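Adenosylmethionine-8-amino-7-oxononanoate aminotransferase (Methanocaldococcus jannaschii, PDB 6ZHK) probably catalyses pyridoxal phosphate-dependent transfer of an amino group from S-adenosyl-L-methionine to 7-keto-8-aminopelargonic acid in biotin biosynthesis. Local coordinates at residues K147-T159 with M163-F175. Sequence-based numbering, arbitrary orientation. Where two conformers were deposited one is given.
Sequences KFISVKEGYHGDT and MSVGGSELFHGVF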
loop_
_atom_site.group_PDB
_atom_site.type_symbol
_atom_site.label_atom_id
_atom_site.label_comp_id
_atom_site.label_asym_id
_atom_site.label_seq_id
_atom_site.Cartn_x
_atom_site.Cartn_y
_atom_site.Cartn_z
ATOM N N LYS A 147 13.471 18.763 6.992
ATOM C CA LYS A 147 14.245 17.645 7.481
ATOM C C LYS A 147 13.465 16.937 8.577
ATOM O O LYS A 147 12.375 17.355 8.964
ATOM C CB LYS A 147 15.647 18.090 7.930
ATOM C CG LYS A 147 16.578 18.476 6.762
ATOM C CD LYS A 147 18.007 18.773 7.187
ATOM C CE LYS A 147 19.030 18.692 6.069
ATOM N NZ LYS A 147 18.645 19.543 4.911
ATOM N N PHE A 148 13.981 15.783 8.978
ATOM C CA PHE A 148 13.319 15.029 10.022
ATOM C C PHE A 148 14.388 14.519 10.978
ATOM O O PHE A 148 15.569 14.554 10.658
ATOM C CB PHE A 148 12.571 13.848 9.423
ATOM C CG PHE A 148 13.519 12.895 8.788
ATOM C CD1 PHE A 148 13.881 13.041 7.459
ATOM C CD2 PHE A 148 14.120 11.892 9.555
ATOM C CE1 PHE A 148 14.823 12.202 6.912
ATOM C CE2 PHE A 148 15.050 11.037 9.002
ATOM C CZ PHE A 148 15.393 11.198 7.658
ATOM N N ILE A 149 13.940 14.051 12.127
ATOM C CA ILE A 149 14.814 13.359 13.048
ATOM C C ILE A 149 14.241 11.969 13.294
ATOM O O ILE A 149 13.036 11.791 13.565
ATOM C CB ILE A 149 14.844 14.124 14.400
ATOM C CG1 ILE A 149 15.629 15.431 14.267
ATOM C CG2 ILE A 149 15.522 13.205 15.410
ATOM C CD1 ILE A 149 15.510 16.365 15.481
ATOM N N SER A 150 15.120 10.981 13.261
ATOM C CA SER A 150 14.723 9.633 13.613
ATOM C C SER A 150 15.932 8.961 14.292
ATOM O O SER A 150 16.788 9.666 14.847
ATOM C CB SER A 150 14.289 8.962 12.348
ATOM O OG SER A 150 13.789 7.671 12.642
ATOM N N VAL A 151 15.976 7.618 14.273
ATOM C CA VAL A 151 17.076 6.865 14.883
ATOM C C VAL A 151 17.689 5.893 13.907
ATOM O O VAL A 151 17.029 5.368 13.020
ATOM C CB VAL A 151 16.664 6.141 16.183
ATOM C CG1 VAL A 151 16.394 7.146 17.290
ATOM C CG2 VAL A 151 15.499 5.169 16.001
ATOM N N LYS A 152 19.001 5.677 14.083
ATOM C CA LYS A 152 19.683 4.635 13.333
ATOM C C LYS A 152 19.051 3.283 13.687
ATOM O O LYS A 152 18.677 3.053 14.853
ATOM C CB LYS A 152 21.159 4.643 13.700
ATOM C CG LYS A 152 21.962 5.837 13.164
ATOM C CD LYS A 152 23.333 5.923 13.839
ATOM C CE LYS A 152 23.863 7.343 13.874
ATOM N NZ LYS A 152 25.345 7.388 13.967
ATOM N N GLU A 153 18.925 2.441 12.658
ATOM C CA GLU A 153 18.393 1.087 12.774
ATOM C C GLU A 153 16.876 1.103 12.918
ATOM O O GLU A 153 16.284 0.026 13.011
ATOM C CB GLU A 153 18.954 0.312 13.987
ATOM C CG GLU A 153 20.438 -0.074 13.930
ATOM C CD GLU A 153 21.036 -0.643 15.231
ATOM O OE1 GLU A 153 20.270 -1.009 16.180
ATOM O OE2 GLU A 153 22.283 -0.694 15.329
ATOM N N GLY A 154 16.217 2.265 12.965
ATOM C CA GLY A 154 14.757 2.252 12.983
ATOM C C GLY A 154 14.202 1.795 11.622
ATOM O O GLY A 154 14.899 1.870 10.615
ATOM N N TYR A 155 12.937 1.371 11.585
ATOM C CA TYR A 155 12.395 0.810 10.358
ATOM C C TYR A 155 10.921 1.219 10.300
ATOM O O TYR A 155 10.218 1.070 11.289
ATOM C CB TYR A 155 12.505 -0.726 10.383
ATOM C CG TYR A 155 11.858 -1.342 9.162
ATOM C CD1 TYR A 155 12.548 -1.429 7.963
ATOM C CD2 TYR A 155 10.557 -1.841 9.220
ATOM C CE1 TYR A 155 11.947 -1.910 6.808
ATOM C CE2 TYR A 155 9.958 -2.392 8.093
ATOM C CZ TYR A 155 10.661 -2.408 6.897
ATOM O OH TYR A 155 10.050 -2.944 5.802
ATOM N N HIS A 156 10.483 1.713 9.116
ATOM C CA HIS A 156 9.147 2.251 8.907
ATOM C C HIS A 156 8.544 1.735 7.606
ATOM O O HIS A 156 7.407 2.098 7.291
ATOM C CB HIS A 156 9.212 3.791 8.961
ATOM C CG HIS A 156 9.539 4.227 10.365
ATOM N ND1 HIS A 156 8.707 3.983 11.424
ATOM C CD2 HIS A 156 10.614 4.819 10.877
ATOM C CE1 HIS A 156 9.268 4.378 12.554
ATOM N NE2 HIS A 156 10.401 4.957 12.238
ATOM N N GLY A 157 9.255 0.835 6.913
ATOM C CA GLY A 157 8.744 0.301 5.666
ATOM C C GLY A 157 9.717 0.535 4.524
ATOM O O GLY A 157 10.781 1.148 4.711
ATOM N N ASP A 158 9.264 0.185 3.308
ATOM C CA ASP A 158 10.223 0.080 2.212
ATOM C C ASP A 158 9.934 1.023 1.033
ATOM O O ASP A 158 10.701 1.006 0.060
ATOM C CB ASP A 158 10.221 -1.333 1.608
ATOM C CG ASP A 158 10.541 -2.409 2.629
ATOM O OD1 ASP A 158 11.361 -2.126 3.522
ATOM O OD2 ASP A 158 9.863 -3.431 2.575
ATOM N N THR A 159 8.829 1.818 1.061
ATOM C CA THR A 159 8.683 2.827 0.028
ATOM C C THR A 159 9.658 3.992 0.298
ATOM O O THR A 159 10.291 4.056 1.347
ATOM C CB THR A 159 7.212 3.234 -0.095
ATOM O OG1 THR A 159 6.794 3.532 1.243
ATOM C CG2 THR A 159 6.369 2.091 -0.602
ATOM N N MET A 163 11.558 4.652 3.686
ATOM C CA MET A 163 12.993 4.327 3.774
ATOM C C MET A 163 13.775 5.570 4.259
ATOM O O MET A 163 14.775 5.402 4.939
ATOM C CB MET A 163 13.594 3.934 2.398
ATOM C CG MET A 163 13.136 2.578 1.918
ATOM S SD MET A 163 14.148 2.064 0.494
ATOM C CE MET A 163 13.450 3.082 -0.814
ATOM N N SER A 164 13.407 6.774 3.802
ATOM C CA SER A 164 14.158 8.016 4.104
ATOM C C SER A 164 14.191 8.218 5.615
ATOM O O SER A 164 15.250 8.512 6.167
ATOM C CB SER A 164 13.560 9.282 3.466
ATOM O OG SER A 164 13.605 9.118 2.056
ATOM N N VAL A 165 13.050 7.978 6.253
ATOM C CA VAL A 165 12.980 8.325 7.674
ATOM C C VAL A 165 13.454 7.171 8.528
ATOM O O VAL A 165 13.746 7.356 9.739
ATOM C CB VAL A 165 11.608 8.827 8.128
ATOM C CG1 VAL A 165 11.209 10.151 7.484
ATOM C CG2 VAL A 165 10.514 7.764 8.006
ATOM N N GLY A 166 13.510 5.982 7.901
ATOM C CA GLY A 166 14.022 4.805 8.599
ATOM C C GLY A 166 15.534 4.932 8.715
ATOM O O GLY A 166 16.143 5.816 8.079
ATOM N N GLY A 167 16.120 4.021 9.473
ATOM C CA GLY A 167 17.556 4.000 9.618
ATOM C C GLY A 167 18.122 2.623 9.272
ATOM O O GLY A 167 19.118 2.216 9.880
ATOM N N SER A 168 17.511 1.933 8.270
ATOM C CA SER A 168 17.881 0.534 8.046
ATOM C C SER A 168 18.937 0.454 6.938
ATOM O O SER A 168 18.603 0.264 5.754
ATOM C CB SER A 168 16.656 -0.325 7.729
ATOM O OG SER A 168 15.720 -0.278 8.791
ATOM N N GLU A 169 20.212 0.643 7.341
ATOM C CA GLU A 169 21.256 0.731 6.337
ATOM C C GLU A 169 21.326 -0.509 5.438
ATOM O O GLU A 169 21.603 -0.388 4.247
ATOM C CB GLU A 169 22.627 0.958 6.985
ATOM C CG GLU A 169 23.667 1.357 5.952
ATOM C CD GLU A 169 23.595 2.838 5.593
ATOM O OE1 GLU A 169 23.444 3.700 6.518
ATOM O OE2 GLU A 169 23.696 3.137 4.398
ATOM N N LEU A 170 21.209 -1.718 6.010
ATOM C CA LEU A 170 21.390 -2.912 5.189
ATOM C C LEU A 170 20.299 -2.968 4.124
ATOM O O LEU A 170 20.604 -3.271 2.964
ATOM C CB LEU A 170 21.318 -4.178 6.072
ATOM C CG LEU A 170 21.372 -5.524 5.340
ATOM C CD1 LEU A 170 22.728 -5.830 4.699
ATOM C CD2 LEU A 170 20.915 -6.663 6.284
ATOM N N PHE A 171 19.036 -2.786 4.570
ATOM C CA PHE A 171 17.911 -2.934 3.634
ATOM C C PHE A 171 17.834 -1.810 2.587
ATOM O O PHE A 171 17.424 -2.045 1.426
ATOM C CB PHE A 171 16.573 -3.007 4.393
ATOM C CG PHE A 171 16.420 -4.159 5.355
ATOM C CD1 PHE A 171 17.208 -5.308 5.227
ATOM C CD2 PHE A 171 15.525 -4.068 6.425
ATOM C CE1 PHE A 171 17.057 -6.379 6.101
ATOM C CE2 PHE A 171 15.411 -5.135 7.309
ATOM C CZ PHE A 171 16.158 -6.281 7.147
ATOM N N HIS A 172 18.137 -0.569 3.014
ATOM C CA HIS A 172 17.785 0.588 2.192
ATOM C C HIS A 172 18.982 1.478 1.792
ATOM O O HIS A 172 18.817 2.394 0.999
ATOM C CB HIS A 172 16.812 1.447 3.012
ATOM C CG HIS A 172 15.597 0.699 3.464
ATOM N ND1 HIS A 172 14.931 1.021 4.653
ATOM C CD2 HIS A 172 14.844 -0.197 2.831
ATOM C CE1 HIS A 172 13.852 0.258 4.732
ATOM N NE2 HIS A 172 13.766 -0.480 3.623
ATOM N N GLY A 173 20.186 1.192 2.305
ATOM C CA GLY A 173 21.394 1.981 2.120
ATOM C C GLY A 173 21.745 2.210 0.638
ATOM O O GLY A 173 22.196 3.305 0.260
ATOM N N VAL A 174 21.574 1.198 -0.188
ATOM C CA VAL A 174 21.819 1.389 -1.616
ATOM C C VAL A 174 20.949 2.490 -2.264
ATOM O O VAL A 174 21.315 3.073 -3.302
ATOM C CB VAL A 174 21.705 0.042 -2.332
ATOM C CG1 VAL A 174 20.271 -0.496 -2.400
ATOM C CG2 VAL A 174 22.339 0.127 -3.729
ATOM N N PHE A 175 19.760 2.752 -1.699
ATOM C CA PHE A 175 18.823 3.718 -2.293
ATOM C C PHE A 175 19.112 5.169 -1.892
ATOM O O PHE A 175 18.337 6.069 -2.253
ATOM C CB PHE A 175 17.387 3.284 -1.966
ATOM C CG PHE A 175 17.053 1.961 -2.587
ATOM C CD1 PHE A 175 16.879 1.856 -3.972
ATOM C CD2 PHE A 175 17.020 0.798 -1.830
ATOM C CE1 PHE A 175 16.654 0.621 -4.567
ATOM C CE2 PHE A 175 16.763 -0.423 -2.432
ATOM C CZ PHE A 175 16.586 -0.505 -3.792
#
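Both D158 and H172 carry CG anti to their own carbonyl carbon (chi1 -58° and -56°), and these two torsions bring carboxylate and imidazole together. H172 NE2 donates to D158 OD1 at 2.9 Å, in the plane of its own ring and on the anti side of the carboxylate. Within its own segment the imidazole lies between M163 CG, over the centre of one face, and F171 CB, nearer the rim of the other, an embrace that should restrict its rotation. The hydroxyl of Y155 reaches D158 OD1 from the opposite face of the carboxylate, while Y155 CE1 rests 3.6 Å from H172 CE1, the two rings meeting rim to rim.

Further back, where 147-151 is a strand of the central sheet, F148 offers a ring face to the end of helix 160-165. V165 CG1 sits over its centre, 3.8 Å from the centroid, in a CH-pi contact. Replacing F148 by an alanine would probably leave this methyl without its aromatic floor and open a gap beneath the helix end.

Between these sites G167 N donates to G154 O at 2.7 Å, S168 OG bonds to the same oxygen from the opposite face of its plane, and E153 N donates to G167 O at 2.8 Å. A side chain on G167 would run into V151 O.

The hydroxyl of Y25 also hydrogen-bonds to D158 OD1, and G336 N of the second subunit bonds to OD2. Y155 and Y25 are predicted to meet substrate, making this a worked example of second-shell positioning: one buried carboxylate, held by a histidine, probably fixes two tyrosine hydroxyls beside the active site and ties them to the dimer interface.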